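Local coordinates for protein sulfhydryl oxidase 1 (Homo sapiens, PDB 3LLK) that catalyses, as an FAD-dependent sulfhydryl oxidase, the oxidation of thiols to disulfides, with molecular oxygen as the probable electron acceptor, at residues R28-R33 and Y160-R165; P35-Q40 and I81-F86. All coordinates share one frame; numbering follows the deposited sequence.

Contact 1. Residues R28-R33 and Y160-R165; sequences RIEVGR and YFFGCR. With FAD (flavin-adenine dinucleotide), chain D.
Glu30 and Phe161 approach with their CA atoms 5.9 Å apart, where residues 28-33, on helix 16-30, meet residues 160-165, on helix 150-161. The contact joins the N-terminal family region to the Erv1/Alr region, consistent with a pseudo-dimer of sulfhydryl oxidase domains. Glu30 reaches across with CG anti to its carbonyl carbon (chi1 -56°), and the chain bends at chi2. Its carboxylate is gripped at both oxygens. OE2 accepts the backbone N-H of Gly163, with 2.7 Å between Gly163 N and Glu30 OE2. The bond is fairly straight, with an N-H...O angle of 157°, and the donor comes from above the carboxylate plane, 40° out of it. OE1 is hydrogen-bonded to the hydroxyl of Tyr157 and lies at the edge of the Phe162 ring, in its plane. An alanine in place of Glu30 would probably leave the Gly163 N-H and the Tyr157 hydroxyl without this partner and set the loop after Phe161 freer to move. A water also links the two backbones. The water oxygen is 2.9 Å from Glu30 O and donates to it. It also donates to Phe161 O, where the very short distance is doubtful. Beside this polar part, Val31 packs obliquely against the Phe161 ring, with Val31 CG1 3.9 Å from Phe161 CE2. Phe162 belongs to the FAD pocket. Two residues on, the poorly ordered Cys164 forms the CXXC disulfide with Cys167. The Phe162 ring takes Glu30 OE2 near its CD1 edge at 3.6 Å, while Phe162 CE2 lies 3.7 Å from FAD C8.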
ATOM      1  N   ARG A  28       1.398  -1.830 -14.588  1.00 22.78           N
ATOM      2  CA  ARG A  28       0.942  -1.454 -15.923  1.00 24.35           C
ATOM      3  C   ARG A  28       0.628   0.031 -16.110  1.00 26.69           C
ATOM      4  O   ARG A  28       0.759   0.560 -17.222  1.00 24.60           O
ATOM      5  CB  ARG A  28      -0.308  -2.266 -16.301  1.00 26.38           C
ATOM      6  CG  ARG A  28      -0.121  -3.777 -16.311  1.00 25.85           C
ATOM      7  CD  ARG A  28       0.780  -4.194 -17.447  1.00 29.20           C
ATOM      8  NE  ARG A  28       0.750  -5.634 -17.689  1.00 30.31           N
ATOM      9  CZ  ARG A  28       1.443  -6.233 -18.653  1.00 32.83           C
ATOM     10  NH1 ARG A  28       2.220  -5.516 -19.458  1.00 32.61           N
ATOM     11  NH2 ARG A  28       1.355  -7.543 -18.827  1.00 31.47           N
ATOM     12  N   ILE A  29       0.205   0.706 -15.043  1.00 23.20           N
ATOM     13  CA  ILE A  29      -0.136   2.118 -15.164  1.00 24.96           C
ATOM     14  C   ILE A  29       0.893   3.068 -14.558  1.00 25.41           C
ATOM     15  O   ILE A  29       1.566   3.795 -15.282  1.00 25.23           O
ATOM     16  CB  ILE A  29      -1.511   2.417 -14.528  1.00 27.12           C
ATOM     17  CG1 ILE A  29      -2.586   1.529 -15.162  1.00 26.29           C
ATOM     18  CG2 ILE A  29      -1.866   3.884 -14.719  1.00 24.40           C
ATOM     19  CD1 ILE A  29      -2.799   1.765 -16.636  1.00 33.67           C
ATOM     20  N   GLU A  30       1.031   3.054 -13.236  1.00 23.10           N
ATOM     21  CA  GLU A  30       1.967   3.968 -12.590  1.00 24.17           C
ATOM     22  C   GLU A  30       3.405   3.855 -13.083  1.00 23.30           C
ATOM     23  O   GLU A  30       4.027   4.867 -13.440  1.00 21.52           O
ATOM     24  CB  GLU A  30       1.923   3.791 -11.075  1.00 23.93           C
ATOM     25  CG  GLU A  30       0.540   3.978 -10.497  1.00 25.47           C
ATOM     26  CD  GLU A  30       0.535   4.919  -9.317  1.00 26.26           C
ATOM     27  OE1 GLU A  30       1.209   4.613  -8.315  1.00 23.43           O
ATOM     28  OE2 GLU A  30      -0.143   5.968  -9.398  1.00 26.49           O
ATOM     29  N   VAL A  31       3.952   2.645 -13.089  1.00 20.16           N
ATOM     30  CA  VAL A  31       5.327   2.480 -13.561  1.00 22.99           C
ATOM     31  C   VAL A  31       5.382   2.800 -15.066  1.00 23.45           C
ATOM     32  O   VAL A  31       6.412   3.229 -15.582  1.00 23.48           O
ATOM     33  CB  VAL A  31       5.836   1.042 -13.341  1.00 22.25           C
ATOM     34  CG1 VAL A  31       7.229   0.886 -13.936  1.00 24.21           C
ATOM     35  CG2 VAL A  31       5.847   0.713 -11.849  1.00 23.65           C
ATOM     36  N   GLY A  32       4.260   2.590 -15.754  1.00 23.34           N
ATOM     37  CA  GLY A  32       4.194   2.855 -17.186  1.00 25.80           C
ATOM     38  C   GLY A  32       4.111   4.318 -17.609  1.00 28.16           C
ATOM     39  O   GLY A  32       4.065   4.617 -18.799  1.00 26.33           O
ATOM     40  N   ARG A  33       4.089   5.235 -16.645  1.00 29.10           N
ATOM     41  CA  ARG A  33       4.019   6.661 -16.961  1.00 32.61           C
ATOM     42  C   ARG A  33       5.385   7.178 -17.413  1.00 31.29           C
ATOM     43  O   ARG A  33       5.488   8.253 -17.995  1.00 31.79           O
ATOM     44  CB  ARG A  33       3.584   7.461 -15.726  1.00 36.13           C
ATOM     45  CG  ARG A  33       2.235   7.064 -15.129  1.00 45.43           C
ATOM     46  CD  ARG A  33       1.066   7.579 -15.961  1.00 51.21           C
ATOM     47  NE  ARG A  33      -0.227   7.216 -15.379  1.00 56.28           N
ATOM     48  CZ  ARG A  33      -1.407   7.569 -15.889  1.00 57.31           C
ATOM     49  NH1 ARG A  33      -1.465   8.298 -16.995  1.00 59.89           N
ATOM     50  NH2 ARG A  33      -2.533   7.189 -15.296  1.00 58.14           N
ATOM     51  N   TYR A 160       8.619   8.521  -6.264  1.00 27.94           N
ATOM     52  CA  TYR A 160       8.914   8.299  -7.678  1.00 26.94           C
ATOM     53  C   TYR A 160       7.841   7.755  -8.623  1.00 26.94           C
ATOM     54  O   TYR A 160       8.005   7.842  -9.840  1.00 26.30           O
ATOM     55  CB  TYR A 160      10.157   7.427  -7.786  1.00 27.10           C
ATOM     56  CG  TYR A 160      11.419   8.140  -7.345  1.00 29.65           C
ATOM     57  CD1 TYR A 160      11.921   9.224  -8.075  1.00 27.87           C
ATOM     58  CD2 TYR A 160      12.092   7.757  -6.183  1.00 28.32           C
ATOM     59  CE1 TYR A 160      13.055   9.911  -7.656  1.00 28.45           C
ATOM     60  CE2 TYR A 160      13.238   8.443  -5.754  1.00 30.88           C
ATOM     61  CZ  TYR A 160      13.707   9.520  -6.497  1.00 30.38           C
ATOM     62  OH  TYR A 160      14.810  10.223  -6.066  1.00 31.52           O
ATOM     63  N   PHE A 161       6.753   7.198  -8.098  1.00 25.19           N
ATOM     64  CA  PHE A 161       5.736   6.642  -8.991  1.00 23.88           C
ATOM     65  C   PHE A 161       4.277   6.987  -8.744  1.00 24.30           C
ATOM     66  O   PHE A 161       3.463   6.906  -9.661  1.00 25.35           O
ATOM     67  CB  PHE A 161       5.834   5.110  -9.016  1.00 21.30           C
ATOM     68  CG  PHE A 161       7.066   4.583  -9.681  1.00 19.95           C
ATOM     69  CD1 PHE A 161       8.173   4.219  -8.931  1.00 19.36           C
ATOM     70  CD2 PHE A 161       7.109   4.419 -11.062  1.00 20.08           C
ATOM     71  CE1 PHE A 161       9.309   3.692  -9.552  1.00 22.87           C
ATOM     72  CE2 PHE A 161       8.233   3.899 -11.689  1.00 21.18           C
ATOM     73  CZ  PHE A 161       9.337   3.532 -10.933  1.00 20.06           C
ATOM     74  N   PHE A 162       3.926   7.353  -7.521  1.00 24.66           N
ATOM     75  CA  PHE A 162       2.530   7.621  -7.230  1.00 26.42           C
ATOM     76  C   PHE A 162       1.911   8.756  -8.032  1.00 29.10           C
ATOM     77  O   PHE A 162       2.343   9.903  -7.950  1.00 29.00           O
ATOM     78  CB  PHE A 162       2.333   7.858  -5.731  1.00 28.33           C
ATOM     79  CG  PHE A 162       0.891   7.874  -5.311  1.00 30.32           C
ATOM     80  CD1 PHE A 162      -0.050   7.089  -5.976  1.00 29.47           C
ATOM     81  CD2 PHE A 162       0.472   8.657  -4.248  1.00 32.48           C
ATOM     82  CE1 PHE A 162      -1.374   7.088  -5.597  1.00 30.17           C
ATOM     83  CE2 PHE A 162      -0.861   8.661  -3.856  1.00 33.16           C
ATOM     84  CZ  PHE A 162      -1.786   7.876  -4.533  1.00 34.36           C
ATOM     85  N   GLY A 163       0.882   8.400  -8.801  1.00 33.59           N
ATOM     86  CA  GLY A 163       0.175   9.339  -9.652  1.00 40.32           C
ATOM     87  C   GLY A 163      -0.090  10.706  -9.054  1.00 46.71           C
ATOM     88  O   GLY A 163       0.789  11.567  -9.061  1.00 48.23           O
ATOM     89  N   CYS A 164      -1.299  10.911  -8.541  1.00 52.76           N
ATOM     90  CA  CYS A 164      -1.657  12.202  -7.955  1.00 58.88           C
ATOM     91  C   CYS A 164      -0.607  12.750  -7.000  1.00 60.48           C
ATOM     92  O   CYS A 164      -0.574  12.402  -5.821  1.00 60.18           O
ATOM     93  CB  CYS A 164      -3.027  12.129  -7.256  1.00 61.60           C
ATOM     94  SG  CYS A 164      -3.374  10.688  -6.189  1.00 66.54           S
ATOM     95  N   ARG A 165       0.251  13.617  -7.536  1.00 63.41           N
ATOM     96  CA  ARG A 165       1.323  14.244  -6.774  1.00 65.82           C
ATOM     97  C   ARG A 165       0.723  15.010  -5.602  1.00 65.29           C
ATOM     98  O   ARG A 165       1.409  15.327  -4.629  1.00 64.82           O
ATOM     99  CB  ARG A 165       2.115  15.196  -7.672  1.00 68.75           C
ATOM    100  CG  ARG A 165       2.605  14.566  -8.967  1.00 72.70           C
ATOM    101  CD  ARG A 165       3.246  15.613  -9.868  1.00 77.30           C
ATOM    102  NE  ARG A 165       3.638  15.073 -11.168  1.00 80.48           N
ATOM    103  CZ  ARG A 165       4.211  15.787 -12.134  1.00 82.38           C
ATOM    104  NH1 ARG A 165       4.460  17.078 -11.950  1.00 83.48           N
ATOM    105  NH2 ARG A 165       4.540  15.212 -13.283  1.00 83.35           N
TER
HETATM  106  PA  FAD D 550      -8.552   5.350   2.057  1.00 31.41           P
HETATM  107  O1A FAD D 550      -8.001   5.113   0.695  1.00 29.19           O
HETATM  108  O2A FAD D 550      -8.129   6.486   2.920  1.00 31.66           O
HETATM  109  O5B FAD D 550      -8.425   4.056   2.934  1.00 31.46           O
HETATM  110  C5B FAD D 550      -8.301   2.720   2.439  1.00 27.32           C
HETATM  111  C4B FAD D 550      -8.952   1.915   3.533  1.00 27.49           C
HETATM  112  O4B FAD D 550      -7.878   1.610   4.464  1.00 24.24           O
HETATM  113  C3B FAD D 550     -10.276   2.201   4.275  1.00 26.44           C
HETATM  114  O3B FAD D 550     -11.472   1.843   3.586  1.00 29.86           O
HETATM  115  C2B FAD D 550     -10.003   1.529   5.544  1.00 27.18           C
HETATM  116  O2B FAD D 550     -10.358   0.182   5.597  1.00 30.86           O
HETATM  117  C1B FAD D 550      -8.485   1.628   5.760  1.00 25.77           C
HETATM  118  N9A FAD D 550      -7.947   2.712   6.521  1.00 23.45           N
HETATM  119  C8A FAD D 550      -8.401   4.034   6.773  1.00 22.50           C
HETATM  120  N7A FAD D 550      -7.668   4.752   7.557  1.00 22.75           N
HETATM  121  C5A FAD D 550      -6.645   3.871   7.880  1.00 23.05           C
HETATM  122  C6A FAD D 550      -5.546   4.047   8.744  1.00 23.17           C
HETATM  123  N6A FAD D 550      -5.331   5.168   9.445  1.00 22.28           N
HETATM  124  N1A FAD D 550      -4.652   3.012   8.941  1.00 25.55           N
HETATM  125  C2A FAD D 550      -4.812   1.778   8.389  1.00 26.47           C
HETATM  126  N3A FAD D 550      -5.905   1.593   7.530  1.00 24.86           N
HETATM  127  C4A FAD D 550      -6.796   2.690   7.310  1.00 23.28           C
HETATM  128  N1  FAD D 550      -5.974  12.533  -1.628  1.00 70.69           N
HETATM  129  C2  FAD D 550      -6.230  13.888  -1.660  1.00 71.00           C
HETATM  130  O2  FAD D 550      -7.316  14.238  -2.150  1.00 71.23           O
HETATM  131  N3  FAD D 550      -5.186  14.605  -1.090  1.00 70.53           N
HETATM  132  C4  FAD D 550      -3.982  14.112  -0.530  1.00 70.71           C
HETATM  133  O4  FAD D 550      -3.102  14.923  -0.088  1.00 70.86           O
HETATM  134  C4X FAD D 550      -3.821  12.742  -0.550  1.00 70.51           C
HETATM  135  N5  FAD D 550      -2.596  12.147  -0.106  1.00 69.87           N
HETATM  136  C5X FAD D 550      -2.309  10.759  -0.202  1.00 70.31           C
HETATM  137  C6  FAD D 550      -1.022  10.316   0.161  1.00 70.47           C
HETATM  138  C7  FAD D 550      -0.751   8.921   0.085  1.00 70.48           C
HETATM  139  C7M FAD D 550       0.666   8.515   0.493  1.00 71.00           C
HETATM  140  C8  FAD D 550      -1.745   7.991  -0.343  1.00 69.25           C
HETATM  141  C8M FAD D 550      -1.665   6.482  -0.456  1.00 68.96           C
HETATM  142  C9  FAD D 550      -2.996   8.473  -0.728  1.00 69.41           C
HETATM  143  C9A FAD D 550      -3.350   9.848  -0.735  1.00 69.59           C
HETATM  144  N10 FAD D 550      -4.599  10.580  -1.076  1.00 68.94           N
HETATM  145  C10 FAD D 550      -4.852  11.926  -1.114  1.00 69.87           C
HETATM  146  C1' FAD D 550      -5.745   9.755  -1.295  1.00 66.52           C
HETATM  147  C2' FAD D 550      -6.618   9.413  -0.127  1.00 64.01           C
HETATM  148  O2' FAD D 550      -5.817   9.184   1.060  1.00 60.22           O
HETATM  149  C3' FAD D 550      -7.557   8.253  -0.260  1.00 62.75           C
HETATM  150  O3' FAD D 550      -6.838   7.089  -0.647  1.00 59.98           O
HETATM  151  C4' FAD D 550      -8.825   8.388  -1.087  1.00 61.99           C
HETATM  152  O4' FAD D 550      -9.450   9.687  -0.867  1.00 63.31           O
HETATM  153  C5' FAD D 550      -9.818   7.310  -1.015  1.00 58.69           C
HETATM  154  O5' FAD D 550     -10.328   7.307   0.321  1.00 53.40           O
HETATM  155  P   FAD D 550     -11.119   6.139   0.970  1.00 51.79           P
HETATM  156  O1P FAD D 550     -12.141   6.832   1.756  1.00 54.35           O
HETATM  157  O2P FAD D 550     -11.635   5.160  -0.022  1.00 51.54           O
HETATM  158  O3P FAD D 550     -10.144   5.333   1.966  1.00 41.96           O
HETATM  159  O   HOH W   1       3.214   7.303 -12.167  1.00 30.77           O

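Contact 2. Residues P35-Q40 and I81-F86; sequences PVLEGQ and IPYSFF
Leu37 and Ile81 form the hydrogen-bonded pair of a short two-stranded antiparallel sheet, made by 36-38 and 80-82. Leu37 N donates to Ile81 O at 2.9 Å, and Ile81 N donates back to Leu37 O at 2.8 Å. One step along, Val36 faces Pro82 as a non-hydrogen-bonded pair, CA to CA 4.4 Å. Past this pair, Tyr83 N donates almost straight (174°) to Pro35 O at 2.9 Å. Leu37 CB is 3.4 Å from Ile81 O. With CG anti to the carbonyl carbon (chi1 -54°), Leu37 also sets its CG 3.6 Å from Ile81 O. Farther out, Leu37 CD1 lies at the edge of the Tyr83 ring and 4.3 Å from Phe86 CB. Around these groups lies a second layer of contacts. Pro82 is the N-cap residue of helix 83-92, and its carbonyl accepts Phe86 N. The Tyr83 hydroxyl is hydrogen-bonded to Leu27 O on helix 16-30. Trp72 of helix 60-75 touches Ile81 and Phe86, and Phe161 touches Leu37. The sheet thus ties the start of helix 39-55 to the start of helix 83-92. The polar bonds between the segments are all backbone to backbone, and the side chains add apolar cover. Pro82 has no N-H to give, and its place in the non-hydrogen-bonded pair asks for none.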
ATOM      1  N   PRO A  35       8.626   6.598 -19.768  1.00 27.68           N
ATOM      2  CA  PRO A  35       9.186   5.897 -20.936  1.00 27.43           C
ATOM      3  C   PRO A  35      10.477   5.183 -20.574  1.00 25.07           C
ATOM      4  O   PRO A  35      10.805   4.141 -21.142  1.00 25.34           O
ATOM      5  CB  PRO A  35       9.436   7.023 -21.951  1.00 26.49           C
ATOM      6  CG  PRO A  35       8.498   8.117 -21.516  1.00 30.94           C
ATOM      7  CD  PRO A  35       8.539   8.049 -20.013  1.00 28.46           C
ATOM      8  N   VAL A  36      11.219   5.752 -19.634  1.00 24.01           N
ATOM      9  CA  VAL A  36      12.478   5.146 -19.218  1.00 25.01           C
ATOM     10  C   VAL A  36      12.603   5.176 -17.703  1.00 26.53           C
ATOM     11  O   VAL A  36      12.333   6.194 -17.068  1.00 28.28           O
ATOM     12  CB  VAL A  36      13.694   5.885 -19.850  1.00 25.78           C
ATOM     13  CG1 VAL A  36      14.998   5.418 -19.202  1.00 27.29           C
ATOM     14  CG2 VAL A  36      13.735   5.633 -21.351  1.00 25.11           C
ATOM     15  N   LEU A  37      12.998   4.042 -17.138  1.00 26.07           N
ATOM     16  CA  LEU A  37      13.188   3.883 -15.702  1.00 26.43           C
ATOM     17  C   LEU A  37      14.698   3.941 -15.451  1.00 27.65           C
ATOM     18  O   LEU A  37      15.451   3.088 -15.933  1.00 26.77           O
ATOM     19  CB  LEU A  37      12.637   2.525 -15.266  1.00 24.40           C
ATOM     20  CG  LEU A  37      11.186   2.240 -15.653  1.00 24.30           C
ATOM     21  CD1 LEU A  37      10.886   0.749 -15.512  1.00 24.68           C
ATOM     22  CD2 LEU A  37      10.261   3.069 -14.786  1.00 24.34           C
ATOM     23  N   GLU A  38      15.138   4.939 -14.693  1.00 28.56           N
ATOM     24  CA  GLU A  38      16.564   5.103 -14.432  1.00 29.59           C
ATOM     25  C   GLU A  38      16.825   5.841 -13.131  1.00 29.04           C
ATOM     26  O   GLU A  38      15.894   6.301 -12.458  1.00 29.26           O
ATOM     27  CB  GLU A  38      17.203   5.892 -15.577  1.00 32.03           C
ATOM     28  CG  GLU A  38      16.704   7.329 -15.629  1.00 35.82           C
ATOM     29  CD  GLU A  38      17.120   8.068 -16.890  1.00 40.39           C
ATOM     30  OE1 GLU A  38      18.303   7.974 -17.279  1.00 38.33           O
ATOM     31  OE2 GLU A  38      16.256   8.755 -17.481  1.00 40.41           O
ATOM     32  N   GLY A  39      18.108   5.962 -12.795  1.00 28.55           N
ATOM     33  CA  GLY A  39      18.501   6.649 -11.580  1.00 29.10           C
ATOM     34  C   GLY A  39      17.818   6.113 -10.336  1.00 30.61           C
ATOM     35  O   GLY A  39      17.613   4.903 -10.196  1.00 31.42           O
ATOM     36  N   GLN A  40      17.453   7.024  -9.440  1.00 30.59           N
ATOM     37  CA  GLN A  40      16.798   6.668  -8.192  1.00 31.63           C
ATOM     38  C   GLN A  40      15.388   6.117  -8.371  1.00 31.36           C
ATOM     39  O   GLN A  40      14.890   5.393  -7.511  1.00 29.24           O
ATOM     40  CB  GLN A  40      16.775   7.877  -7.258  1.00 34.98           C
ATOM     41  CG  GLN A  40      18.146   8.212  -6.720  1.00 40.56           C
ATOM     42  CD  GLN A  40      18.868   6.972  -6.219  1.00 43.53           C
ATOM     43  OE1 GLN A  40      18.504   6.394  -5.191  1.00 41.95           O
ATOM     44  NE2 GLN A  40      19.890   6.546  -6.960  1.00 45.47           N
ATOM     45  N   ILE A  81      16.353   1.270 -17.894  1.00 37.13           N
ATOM     46  CA  ILE A  81      15.481   0.199 -18.362  1.00 34.12           C
ATOM     47  C   ILE A  81      14.271   0.810 -19.054  1.00 32.81           C
ATOM     48  O   ILE A  81      13.445   1.454 -18.410  1.00 32.68           O
ATOM     49  CB  ILE A  81      14.975  -0.680 -17.188  1.00 33.21           C
ATOM     50  CG1 ILE A  81      16.148  -1.423 -16.541  1.00 33.38           C
ATOM     51  CG2 ILE A  81      13.921  -1.661 -17.687  1.00 34.64           C
ATOM     52  CD1 ILE A  81      15.754  -2.303 -15.366  1.00 32.10           C
ATOM     53  N   PRO A  82      14.164   0.645 -20.384  1.00 29.91           N
ATOM     54  CA  PRO A  82      13.010   1.208 -21.091  1.00 28.94           C
ATOM     55  C   PRO A  82      11.736   0.549 -20.571  1.00 28.17           C
ATOM     56  O   PRO A  82      11.703  -0.668 -20.334  1.00 26.60           O
ATOM     57  CB  PRO A  82      13.280   0.838 -22.550  1.00 29.17           C
ATOM     58  CG  PRO A  82      14.771   0.787 -22.632  1.00 29.13           C
ATOM     59  CD  PRO A  82      15.144   0.088 -21.332  1.00 30.80           C
ATOM     60  N   TYR A  83      10.679   1.327 -20.390  1.00 26.07           N
ATOM     61  CA  TYR A  83       9.456   0.718 -19.902  1.00 26.13           C
ATOM     62  C   TYR A  83       8.993  -0.384 -20.855  1.00 26.66           C
ATOM     63  O   TYR A  83       8.495  -1.428 -20.416  1.00 25.45           O
ATOM     64  CB  TYR A  83       8.336   1.741 -19.739  1.00 24.74           C
ATOM     65  CG  TYR A  83       7.110   1.098 -19.168  1.00 24.84           C
ATOM     66  CD1 TYR A  83       7.088   0.660 -17.838  1.00 24.22           C
ATOM     67  CD2 TYR A  83       6.006   0.821 -19.976  1.00 24.36           C
ATOM     68  CE1 TYR A  83       6.000  -0.043 -17.332  1.00 25.27           C
ATOM     69  CE2 TYR A  83       4.912   0.115 -19.481  1.00 26.57           C
ATOM     70  CZ  TYR A  83       4.916  -0.317 -18.159  1.00 24.52           C
ATOM     71  OH  TYR A  83       3.854  -1.043 -17.680  1.00 25.57           O
ATOM     72  N   SER A  84       9.156  -0.159 -22.156  1.00 24.80           N
ATOM     73  CA  SER A  84       8.728  -1.154 -23.140  1.00 26.16           C
ATOM     74  C   SER A  84       9.404  -2.498 -22.862  1.00 26.55           C
ATOM     75  O   SER A  84       8.802  -3.555 -23.038  1.00 29.12           O
ATOM     76  CB  SER A  84       9.034  -0.673 -24.572  1.00 23.81           C
ATOM     77  OG  SER A  84      10.393  -0.302 -24.734  1.00 22.08           O
ATOM     78  N   PHE A  85      10.651  -2.441 -22.411  1.00 26.46           N
ATOM     79  CA  PHE A  85      11.422  -3.631 -22.082  1.00 28.32           C
ATOM     80  C   PHE A  85      10.851  -4.294 -20.821  1.00 28.31           C
ATOM     81  O   PHE A  85      10.823  -5.517 -20.711  1.00 28.39           O
ATOM     82  CB  PHE A  85      12.884  -3.237 -21.863  1.00 31.35           C
ATOM     83  CG  PHE A  85      13.826  -4.402 -21.781  1.00 36.74           C
ATOM     84  CD1 PHE A  85      13.771  -5.429 -22.722  1.00 39.92           C
ATOM     85  CD2 PHE A  85      14.790  -4.462 -20.781  1.00 37.40           C
ATOM     86  CE1 PHE A  85      14.668  -6.502 -22.671  1.00 41.73           C
ATOM     87  CE2 PHE A  85      15.693  -5.530 -20.721  1.00 38.80           C
ATOM     88  CZ  PHE A  85      15.632  -6.548 -21.664  1.00 39.55           C
ATOM     89  N   PHE A  86      10.403  -3.478 -19.870  1.00 25.92           N
ATOM     90  CA  PHE A  86       9.805  -3.982 -18.634  1.00 26.97           C
ATOM     91  C   PHE A  86       8.434  -4.596 -18.954  1.00 26.36           C
ATOM     92  O   PHE A  86       8.047  -5.602 -18.367  1.00 26.11           O
ATOM     93  CB  PHE A  86       9.645  -2.834 -17.633  1.00 25.67           C
ATOM     94  CG  PHE A  86       9.113  -3.254 -16.275  1.00 25.27           C
ATOM     95  CD1 PHE A  86       9.862  -4.072 -15.440  1.00 24.71           C
ATOM     96  CD2 PHE A  86       7.888  -2.772 -15.814  1.00 24.94           C
ATOM     97  CE1 PHE A  86       9.409  -4.404 -14.153  1.00 25.48           C
ATOM     98  CE2 PHE A  86       7.421  -3.094 -14.529  1.00 25.46           C
ATOM     99  CZ  PHE A  86       8.188  -3.911 -13.698  1.00 24.75           C
TER

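In the fold
Contact 2 is nested inside the chain loop that contact 1 closes, and the two centres are 12 Å apart. They meet directly. The Tyr83 ring of contact 2 packs against residues 28-33, with Tyr83 CZ 3.4 Å from Gly32 CA and Tyr83 OH 3.4 Å from Arg28 CA. On the other segment of contact 1, Tyr160 OH lies 3.3 Å from Gln40 CB. The centre of contact 1 is about 13 Å from the centre of the chain, and that of contact 2 about 22 Å. Contact 1 reaches the flavin through one of its own residues. Contact 2 touches no part of FAD and stays within the N-terminal family region, farther from the chain's centre than contact 1.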